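Local coordinates for protein ribonucleoside-diphosphate reductase (Pseudomonas aeruginosa, PDB 5IM3) that probably reduces ribonucleoside diphosphates to the deoxyribonucleotides needed for DNA synthesis, and binds dATP as an allosteric enzyme, at residues S244-H247 / H248-A251; D279-K282 / L283-I287; T296-G299 / L300-Y304; K617-T620 / A621-E624. All coordinates share one frame; numbering follows the deposited sequence.

Contact 1: S244-H247 / H248-A251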
loop_
_atom_site.group_PDB
_atom_site.type_symbol
_atom_site.label_atom_id
_atom_site.label_comp_id
_atom_site.label_asym_id
_atom_site.label_seq_id
_atom_site.Cartn_x
_atom_site.Cartn_y
_atom_site.Cartn_z
ATOM N N SER A 244 -57.767 26.574 -25.987
ATOM C CA SER A 244 -56.445 26.785 -26.560
ATOM C C SER A 244 -56.166 28.281 -26.544
ATOM O O SER A 244 -57.092 29.096 -26.495
ATOM C CB SER A 244 -56.355 26.229 -27.985
ATOM O OG SER A 244 -55.128 26.577 -28.599
ATOM N N ALA A 245 -54.883 28.635 -26.579
ATOM C CA ALA A 245 -54.513 30.044 -26.579
ATOM C C ALA A 245 -53.029 30.188 -26.888
ATOM O O ALA A 245 -52.236 29.277 -26.629
ATOM C CB ALA A 245 -54.842 30.703 -25.235
ATOM N N THR A 246 -52.668 31.346 -27.446
ATOM C CA THR A 246 -51.287 31.712 -27.715
ATOM C C THR A 246 -50.779 32.644 -26.618
ATOM O O THR A 246 -51.502 33.002 -25.685
ATOM C CB THR A 246 -51.157 32.374 -29.091
ATOM O OG1 THR A 246 -51.941 33.573 -29.125
ATOM C CG2 THR A 246 -51.625 31.434 -30.193
ATOM N N HIS A 247 -49.517 33.056 -26.737
ATOM C CA HIS A 247 -48.896 33.888 -25.713
ATOM C C HIS A 247 -49.557 35.260 -25.623
ATOM O O HIS A 247 -50.197 35.574 -24.616
ATOM C CB HIS A 247 -47.399 34.051 -25.976
ATOM C CG HIS A 247 -46.731 35.013 -25.045
ATOM N ND1 HIS A 247 -46.170 36.198 -25.475
ATOM C CD2 HIS A 247 -46.554 34.979 -23.702
ATOM C CE1 HIS A 247 -45.667 36.845 -24.441
ATOM N NE2 HIS A 247 -45.887 36.128 -23.352
ATOM N N HIS A 248 -49.405 36.093 -26.656
ATOM C CA HIS A 248 -49.977 37.435 -26.603
ATOM C C HIS A 248 -51.484 37.411 -26.392
ATOM O O HIS A 248 -52.061 38.428 -25.991
ATOM C CB HIS A 248 -49.634 38.207 -27.877
ATOM C CG HIS A 248 -48.212 38.672 -27.930
ATOM N ND1 HIS A 248 -47.236 38.003 -28.638
ATOM C CD2 HIS A 248 -47.597 39.729 -27.349
ATOM C CE1 HIS A 248 -46.084 38.635 -28.498
ATOM N NE2 HIS A 248 -46.276 39.686 -27.721
ATOM N N GLU A 249 -52.134 36.275 -26.651
ATOM C CA GLU A 249 -53.534 36.115 -26.290
ATOM C C GLU A 249 -53.735 36.109 -24.779
ATOM O O GLU A 249 -54.859 36.331 -24.313
ATOM C CB GLU A 249 -54.072 34.822 -26.904
ATOM C CG GLU A 249 -55.559 34.832 -27.200
ATOM C CD GLU A 249 -55.995 33.605 -27.980
ATOM O OE1 GLU A 249 -57.087 33.068 -27.692
ATOM O OE2 GLU A 249 -55.239 33.170 -28.875
ATOM N N MET A 250 -52.674 35.865 -24.004
ATOM C CA MET A 250 -52.756 35.929 -22.550
ATOM C C MET A 250 -52.914 37.348 -22.030
ATOM O O MET A 250 -53.251 37.524 -20.854
ATOM C CB MET A 250 -51.508 35.312 -21.916
ATOM C CG MET A 250 -51.424 33.811 -22.040
ATOM S SD MET A 250 -52.812 32.986 -21.239
ATOM C CE MET A 250 -53.779 32.583 -22.686
ATOM N N ALA A 251 -52.669 38.359 -22.864
ATOM C CA ALA A 251 -52.827 39.737 -22.416
ATOM C C ALA A 251 -54.233 39.996 -21.894
ATOM O O ALA A 251 -54.420 40.837 -21.007
ATOM C CB ALA A 251 -52.495 40.696 -23.559
#

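Contact 2: D279-K282 / L283-I287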
loop_
_atom_site.group_PDB
_atom_site.type_symbol
_atom_site.label_atom_id
_atom_site.label_comp_id
_atom_site.label_asym_id
_atom_site.label_seq_id
_atom_site.Cartn_x
_atom_site.Cartn_y
_atom_site.Cartn_z
ATOM N N ASP A 279 -59.827 41.657 -4.410
ATOM C CA ASP A 279 -60.480 42.221 -5.589
ATOM C C ASP A 279 -59.817 41.594 -6.807
ATOM O O ASP A 279 -58.825 42.099 -7.333
ATOM C CB ASP A 279 -60.375 43.740 -5.596
ATOM C CG ASP A 279 -61.229 44.376 -6.670
ATOM O OD1 ASP A 279 -61.242 43.856 -7.806
ATOM O OD2 ASP A 279 -61.892 45.393 -6.377
ATOM N N LEU A 280 -60.380 40.475 -7.266
ATOM C CA LEU A 280 -59.733 39.701 -8.319
ATOM C C LEU A 280 -59.721 40.446 -9.649
ATOM O O LEU A 280 -58.805 40.248 -10.454
ATOM C CB LEU A 280 -60.425 38.348 -8.466
ATOM C CG LEU A 280 -60.471 37.519 -7.176
ATOM C CD1 LEU A 280 -61.277 36.245 -7.372
ATOM C CD2 LEU A 280 -59.063 37.191 -6.688
ATOM N N GLU A 281 -60.717 41.300 -9.902
ATOM C CA GLU A 281 -60.704 42.088 -11.131
ATOM C C GLU A 281 -59.488 43.005 -11.165
ATOM O O GLU A 281 -58.789 43.096 -12.182
ATOM C CB GLU A 281 -62.000 42.896 -11.251
ATOM C CG GLU A 281 -62.237 43.491 -12.635
ATOM C CD GLU A 281 -61.894 44.966 -12.716
ATOM O OE1 GLU A 281 -61.170 45.466 -11.832
ATOM O OE2 GLU A 281 -62.362 45.635 -13.661
ATOM N N LYS A 282 -59.212 43.680 -10.048
ATOM C CA LYS A 282 -58.048 44.555 -9.962
ATOM C C LYS A 282 -56.745 43.765 -10.048
ATOM O O LYS A 282 -55.792 44.199 -10.706
ATOM C CB LYS A 282 -58.112 45.351 -8.663
ATOM C CG LYS A 282 -57.140 46.514 -8.563
ATOM C CD LYS A 282 -57.238 47.192 -7.193
ATOM C CE LYS A 282 -58.644 47.729 -6.909
ATOM N NZ LYS A 282 -58.781 48.274 -5.535
ATOM N N LEU A 283 -56.679 42.609 -9.387
ATOM C CA LEU A 283 -55.480 41.781 -9.479
ATOM C C LEU A 283 -55.342 41.154 -10.857
ATOM O O LEU A 283 -54.218 40.930 -11.325
ATOM C CB LEU A 283 -55.504 40.685 -8.413
ATOM C CG LEU A 283 -55.560 41.138 -6.953
ATOM C CD1 LEU A 283 -55.566 39.929 -6.035
ATOM C CD2 LEU A 283 -54.397 42.062 -6.617
ATOM N N GLY A 284 -56.463 40.858 -11.517
ATOM C CA GLY A 284 -56.399 40.295 -12.853
ATOM C C GLY A 284 -55.768 41.234 -13.859
ATOM O O GLY A 284 -55.166 40.788 -14.840
ATOM N N LYS A 285 -55.895 42.544 -13.636
ATOM C CA LYS A 285 -55.284 43.520 -14.531
ATOM C C LYS A 285 -53.806 43.730 -14.227
ATOM O O LYS A 285 -53.048 44.128 -15.118
ATOM C CB LYS A 285 -56.022 44.854 -14.435
ATOM C CG LYS A 285 -57.438 44.820 -14.976
ATOM C CD LYS A 285 -58.140 46.138 -14.725
ATOM C CE LYS A 285 -59.552 46.130 -15.278
ATOM N NZ LYS A 285 -60.357 47.246 -14.715
ATOM N N ALA A 286 -53.383 43.480 -12.986
ATOM C CA ALA A 286 -51.988 43.681 -12.615
ATOM C C ALA A 286 -51.070 42.626 -13.218
ATOM O O ALA A 286 -49.850 42.824 -13.240
ATOM C CB ALA A 286 -51.844 43.677 -11.093
ATOM N N ILE A 287 -51.625 41.517 -13.708
ATOM C CA ILE A 287 -50.806 40.436 -14.240
ATOM C C ILE A 287 -50.158 40.879 -15.546
ATOM O O ILE A 287 -50.814 41.452 -16.428
ATOM C CB ILE A 287 -51.653 39.167 -14.430
ATOM C CG1 ILE A 287 -52.109 38.636 -13.063
ATOM C CG2 ILE A 287 -50.861 38.097 -15.180
ATOM C CD1 ILE A 287 -53.048 37.445 -13.133
#

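Contact 3: T296-G299 / L300-Y304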
loop_
_atom_site.group_PDB
_atom_site.type_symbol
_atom_site.label_atom_id
_atom_site.label_comp_id
_atom_site.label_asym_id
_atom_site.label_seq_id
_atom_site.Cartn_x
_atom_site.Cartn_y
_atom_site.Cartn_z
ATOM N N THR A 296 -36.474 30.083 -18.222
ATOM C CA THR A 296 -35.660 29.030 -18.799
ATOM C C THR A 296 -36.440 27.718 -18.782
ATOM O O THR A 296 -37.421 27.558 -18.048
ATOM C CB THR A 296 -34.355 28.866 -18.020
ATOM O OG1 THR A 296 -34.648 28.444 -16.680
ATOM C CG2 THR A 296 -33.588 30.179 -17.975
ATOM N N TYR A 297 -35.994 26.773 -19.609
ATOM C CA TYR A 297 -36.665 25.478 -19.674
ATOM C C TYR A 297 -36.628 24.775 -18.323
ATOM O O TYR A 297 -37.625 24.183 -17.891
ATOM C CB TYR A 297 -36.020 24.615 -20.756
ATOM C CG TYR A 297 -36.685 23.275 -20.960
ATOM C CD1 TYR A 297 -38.050 23.185 -21.198
ATOM C CD2 TYR A 297 -35.943 22.101 -20.938
ATOM C CE1 TYR A 297 -38.662 21.961 -21.392
ATOM C CE2 TYR A 297 -36.546 20.872 -21.134
ATOM C CZ TYR A 297 -37.906 20.809 -21.361
ATOM O OH TYR A 297 -38.512 19.590 -21.557
ATOM N N LEU A 298 -35.490 24.844 -17.632
ATOM C CA LEU A 298 -35.376 24.192 -16.333
ATOM C C LEU A 298 -36.252 24.878 -15.294
ATOM O O LEU A 298 -36.854 24.213 -14.444
ATOM C CB LEU A 298 -33.917 24.182 -15.884
ATOM C CG LEU A 298 -33.645 23.564 -14.511
ATOM C CD1 LEU A 298 -34.072 22.104 -14.481
ATOM C CD2 LEU A 298 -32.176 23.700 -14.144
ATOM N N GLY A 299 -36.337 26.209 -15.344
ATOM C CA GLY A 299 -37.144 26.922 -14.368
ATOM C C GLY A 299 -38.622 26.599 -14.484
ATOM O O GLY A 299 -39.305 26.402 -13.475
ATOM N N LEU A 300 -39.133 26.530 -15.713
ATOM C CA LEU A 300 -40.549 26.235 -15.909
ATOM C C LEU A 300 -40.860 24.783 -15.572
ATOM O O LEU A 300 -41.871 24.495 -14.922
ATOM C CB LEU A 300 -40.955 26.550 -17.349
ATOM C CG LEU A 300 -42.450 26.431 -17.671
ATOM C CD1 LEU A 300 -43.248 27.429 -16.857
ATOM C CD2 LEU A 300 -42.710 26.630 -19.167
ATOM N N GLN A 301 -40.008 23.855 -16.019
ATOM C CA GLN A 301 -40.145 22.460 -15.619
ATOM C C GLN A 301 -40.244 22.328 -14.106
ATOM O O GLN A 301 -41.086 21.584 -13.592
ATOM C CB GLN A 301 -38.957 21.649 -16.141
ATOM C CG GLN A 301 -39.170 21.045 -17.518
ATOM C CD GLN A 301 -39.931 19.734 -17.464
ATOM O OE1 GLN A 301 -41.164 19.716 -17.443
ATOM N NE2 GLN A 301 -39.196 18.626 -17.437
ATOM N N THR A 302 -39.392 23.052 -13.375
ATOM C CA THR A 302 -39.375 22.941 -11.919
ATOM C C THR A 302 -40.722 23.330 -11.326
ATOM O O THR A 302 -41.294 22.594 -10.513
ATOM C CB THR A 302 -38.266 23.822 -11.343
ATOM O OG1 THR A 302 -36.996 23.386 -11.842
ATOM C CG2 THR A 302 -38.262 23.757 -9.818
ATOM N N LEU A 303 -41.239 24.496 -11.711
ATOM C CA LEU A 303 -42.528 24.943 -11.197
ATOM C C LEU A 303 -43.643 23.994 -11.610
ATOM O O LEU A 303 -44.455 23.573 -10.780
ATOM C CB LEU A 303 -42.820 26.365 -11.684
ATOM C CG LEU A 303 -41.907 27.460 -11.125
ATOM C CD1 LEU A 303 -42.231 28.806 -11.751
ATOM C CD2 LEU A 303 -42.016 27.539 -9.607
ATOM N N TYR A 304 -43.691 23.634 -12.893
ATOM C CA TYR A 304 -44.782 22.802 -13.389
ATOM C C TYR A 304 -44.788 21.437 -12.719
ATOM O O TYR A 304 -45.855 20.910 -12.383
ATOM C CB TYR A 304 -44.678 22.642 -14.904
ATOM C CG TYR A 304 -45.731 21.726 -15.484
ATOM C CD1 TYR A 304 -46.957 22.223 -15.902
ATOM C CD2 TYR A 304 -45.502 20.361 -15.608
ATOM C CE1 TYR A 304 -47.926 21.389 -16.427
ATOM C CE2 TYR A 304 -46.462 19.519 -16.133
ATOM C CZ TYR A 304 -47.673 20.038 -16.541
ATOM O OH TYR A 304 -48.630 19.200 -17.064
#

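Contact 4: K617-T620 / A621-E624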
loop_
_atom_site.group_PDB
_atom_site.type_symbol
_atom_site.label_atom_id
_atom_site.label_comp_id
_atom_site.label_asym_id
_atom_site.label_seq_id
_atom_site.Cartn_x
_atom_site.Cartn_y
_atom_site.Cartn_z
ATOM N N LYS A 617 -22.478 47.181 -13.549
ATOM C CA LYS A 617 -22.432 47.743 -12.208
ATOM C C LYS A 617 -23.619 47.264 -11.385
ATOM O O LYS A 617 -24.662 46.875 -11.917
ATOM C CB LYS A 617 -22.422 49.277 -12.249
ATOM C CG LYS A 617 -21.033 49.884 -12.165
ATOM C CD LYS A 617 -21.072 51.391 -12.357
ATOM C CE LYS A 617 -19.682 51.999 -12.255
ATOM N NZ LYS A 617 -19.634 53.389 -12.788
ATOM N N LEU A 618 -23.441 47.301 -10.068
ATOM C CA LEU A 618 -24.526 46.997 -9.147
ATOM C C LEU A 618 -25.502 48.166 -9.118
ATOM O O LEU A 618 -25.109 49.306 -8.846
ATOM C CB LEU A 618 -23.971 46.720 -7.751
ATOM C CG LEU A 618 -24.987 46.362 -6.663
ATOM C CD1 LEU A 618 -25.601 44.991 -6.915
ATOM C CD2 LEU A 618 -24.335 46.413 -5.292
ATOM N N ASP A 619 -26.771 47.889 -9.408
ATOM C CA ASP A 619 -27.813 48.915 -9.386
ATOM C C ASP A 619 -28.197 49.161 -7.932
ATOM O O ASP A 619 -29.151 48.587 -7.405
ATOM C CB ASP A 619 -29.012 48.494 -10.224
ATOM C CG ASP A 619 -29.958 49.645 -10.503
ATOM O OD1 ASP A 619 -29.977 50.611 -9.708
ATOM O OD2 ASP A 619 -30.680 49.584 -11.521
ATOM N N THR A 620 -27.426 50.033 -7.283
ATOM C CA THR A 620 -27.660 50.378 -5.884
ATOM C C THR A 620 -29.106 50.799 -5.637
ATOM O O THR A 620 -29.713 50.410 -4.633
ATOM C CB THR A 620 -26.687 51.494 -5.489
ATOM O OG1 THR A 620 -25.341 51.014 -5.609
ATOM C CG2 THR A 620 -26.907 51.950 -4.082
ATOM N N ALA A 621 -29.678 51.591 -6.549
ATOM C CA ALA A 621 -31.020 52.129 -6.339
ATOM C C ALA A 621 -32.076 51.030 -6.395
ATOM O O ALA A 621 -32.931 50.930 -5.507
ATOM C CB ALA A 621 -31.316 53.210 -7.379
ATOM N N LYS A 622 -32.038 50.197 -7.440
ATOM C CA LYS A 622 -33.027 49.132 -7.570
ATOM C C LYS A 622 -32.912 48.129 -6.432
ATOM O O LYS A 622 -33.903 47.487 -6.064
ATOM C CB LYS A 622 -32.863 48.429 -8.918
ATOM C CG LYS A 622 -33.925 47.378 -9.210
ATOM C CD LYS A 622 -33.675 46.676 -10.536
ATOM C CE LYS A 622 -34.757 45.647 -10.828
ATOM N NZ LYS A 622 -34.485 44.880 -12.075
ATOM N N LEU A 623 -31.714 47.988 -5.861
ATOM C CA LEU A 623 -31.505 47.022 -4.790
ATOM C C LEU A 623 -32.282 47.408 -3.538
ATOM O O LEU A 623 -32.860 46.545 -2.868
ATOM C CB LEU A 623 -30.012 46.912 -4.488
ATOM C CG LEU A 623 -29.572 45.840 -3.492
ATOM C CD1 LEU A 623 -29.892 44.442 -4.004
ATOM C CD2 LEU A 623 -28.085 45.993 -3.222
ATOM N N GLU A 624 -32.308 48.701 -3.205
ATOM C CA GLU A 624 -33.037 49.142 -2.021
ATOM C C GLU A 624 -34.521 48.815 -2.136
ATOM O O GLU A 624 -35.130 48.321 -1.179
ATOM C CB GLU A 624 -32.830 50.642 -1.808
ATOM C CG GLU A 624 -33.673 51.227 -0.682
ATOM C CD GLU A 624 -33.308 52.660 -0.355
ATOM O OE1 GLU A 624 -32.488 53.252 -1.088
ATOM O OE2 GLU A 624 -33.843 53.194 0.639
#

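Contact 1: S244-H247 / H248-A251
Glu249 reaches back along the chain to Thr246. Its OE2 takes two weak hydrogen bonds, from Thr246 N at 3.5 Å and from Thr246 OG1 at 3.3 Å. The hydroxyl can reach it because chi1 of Thr246 is 61°, which sets OG1 between N and C. The two side chains cross at about a right angle. Met250 bends at chi2 and chi3 and brings its methyl CE against Ala245 CB, a tight 3.3 Å. The imidazoles of His247 and His248 form a T-shaped pair with planes at 70°. His247 ND1 sits over the centre of the His248 ring. A type I turn from His247 to Met250 brings Glu249 and Met250 back toward Thr246 and Ala245. It is closed by Met250 N bonding to His247 O at 2.6 Å, with the donor above the carbonyl plane. Further out, His247 NE2 bonds to His289 O and His248 ND1 to Glu171, while Arg232 of helix 219-239 bonds to Ala245 O. The turn and the residues before it join these neighbours at the start of helix 250-267. His247 ND1 is buried without a polar partner. Glu249 is held by two long bonds, so its grip on Thr246 is probably soft.

Contact 2: D279-K282 / L283-I287
Lys285 stretches back along the outside of helix 280-286 to Glu281, one turn earlier. Its CB lies 3.8 Å from Lys282 O. CG comes closer to the backbone, 3.6 Å from Glu281 O, and CD passes the same oxygen. CE reaches the carboxylate, 3.3 Å from Glu281 OE2. NZ ends the chain in a salt bridge with Glu281 OE2 at 2.8 Å. The lysine is extended beyond CG, whereas Glu281 bends at chi2 (-101°), which folds its carboxylate toward the amine. The two side chains cross obliquely, and NZ meets OE2 from above the carboxylate plane, 42° out of it. Both residues are exposed. The backbone beneath is helical: Leu283 N bonds to Asp279 O, and Gly284 N to Leu280 O at 2.6 Å. Lys285 N also bonds to Glu281 O. The two bonds to Lys282 O, from Ala286 N and Lys285 N, are weak. Asp279 is the N-cap. Its OD1 accepts from Lys282 N at 3.0 Å, a nearly straight bond, and its own N bonds to Glu338. Away from the ion pair, Leu280 and Leu283 both pack on helix 250-267 and on Met328 of helix 319-330. Leu283 also meets Ile342 of helix 337-349. This short helix therefore has a charged outer side and an apolar inner side. The negative charge of Asp279 at the amino end probably interacts favourably with the helix dipole. The salt bridge pairs two opposite charges at the surface, where solvent would be expected to weaken their attraction.

Contact 3: T296-G299 / L300-Y304
Thr302 and Leu298 meet on the tight side of helix 297-307. Leu298 O accepts twice, from Thr302 OG1 at 2.7 Å and from Thr302 N at 3.0 Å. The two donors come from opposite faces of the carbonyl plane. Chi1 of Thr302 is -61°, which lays OG1 beside its own N and turns it back to the preceding turn. This buried hydroxyl is thus satisfied by the backbone. The carbons of Thr302 and Leu303 face Ile778 of helix 773-779. Leu298 CD1 lies 4.1 Å from Thr302 OG1 at the exposed margin of this side, near Asn777. Gly299 is buried as well, and its O accepts from Leu303 N.

The other side is looser. Tyr297 and Gln301 lie side by side and point the same way, both partly exposed. Gln301 CG forms a CH-pi contact over one face of the phenol ring, 4.2 Å from its centroid and offset toward the rim. The glutamine bends at chi2, and its amide plane stays within 12° of the ring plane.

At the start, Thr296 OG1 accepts from Gly299 N at 3.1 Å. Tyr297 N bonds to Ser220 of helix 219-239, on which Leu300 also packs. The arrangement is that of an N-capped alpha helix with an intrahelical threonine bond, set between helices in the all-alpha domain of the reductase.

Contact 4: K617-T620 / A621-E624
Chi1 of Asp619 is -166°, which places CG opposite the backbone N and swings the carboxylate over the first turn of helix 620-640. There OD1 accepts from Lys622 N at 3.1 Å. The bond is nearly straight at the hydrogen, 175°, but the donor stands well above the carboxylate plane, 68° out of it. Asp619 is therefore the N-cap. The carboxylate also rests on the aliphatic start of Lys622, with CG 3.5 Å and OD2 3.6 Å from Lys622 CB. The two side chains cross at about a right angle. Lys622 then runs fully extended away from the aspartate. Its NZ is 6.1 Å from Asp619 OD2, so these two charges do not touch. NZ instead bonds to Asn611 O, with a long, weak ion pair to Asp352. The main chain of Asp619 takes part as well: its O accepts from Leu623 N at 3.1 Å, nearly along the C=O axis. The next such bond, Glu624 N to Thr620 O, is weak. Leu618, just before the cap, touches Leu623 loosely through their CD2 methyls at 4.3 Å. The pair has the positions of a hydrophobic staple. Leu623 is buried and goes on to Ile692 of helix 679-707, while Leu618 meets Ile613. Backbone hydrogen bonds between Asp619 and His612 tie together two parts of the loop after strand 600-608. The aspartate thus holds one helix amide with its side chain and another with its carbonyl. Its negative charge would be expected to interact favourably with the helix dipole.

Overall arrangement
The four contacts come in series along the chain. Contacts 1 and 3 lie at the starts of helices 250-267 and 297-307, and contact 2 takes in all of helix 280-286 between them. Contact 4 comes far later, at the start of helix 620-640 in the barrel domain. None touches another. The centres of contacts 1 and 2 are about 17 Å apart, and those of contacts 1 and 3 about 19 Å. Contact 4 is about 27 Å from contact 3, centre to centre. Helix 219-239 borders both contact 1 and contact 3, and helix 250-267 links contact 1 to contact 2. The first three thus belong to one helical region. All four lie away from the dATP sites.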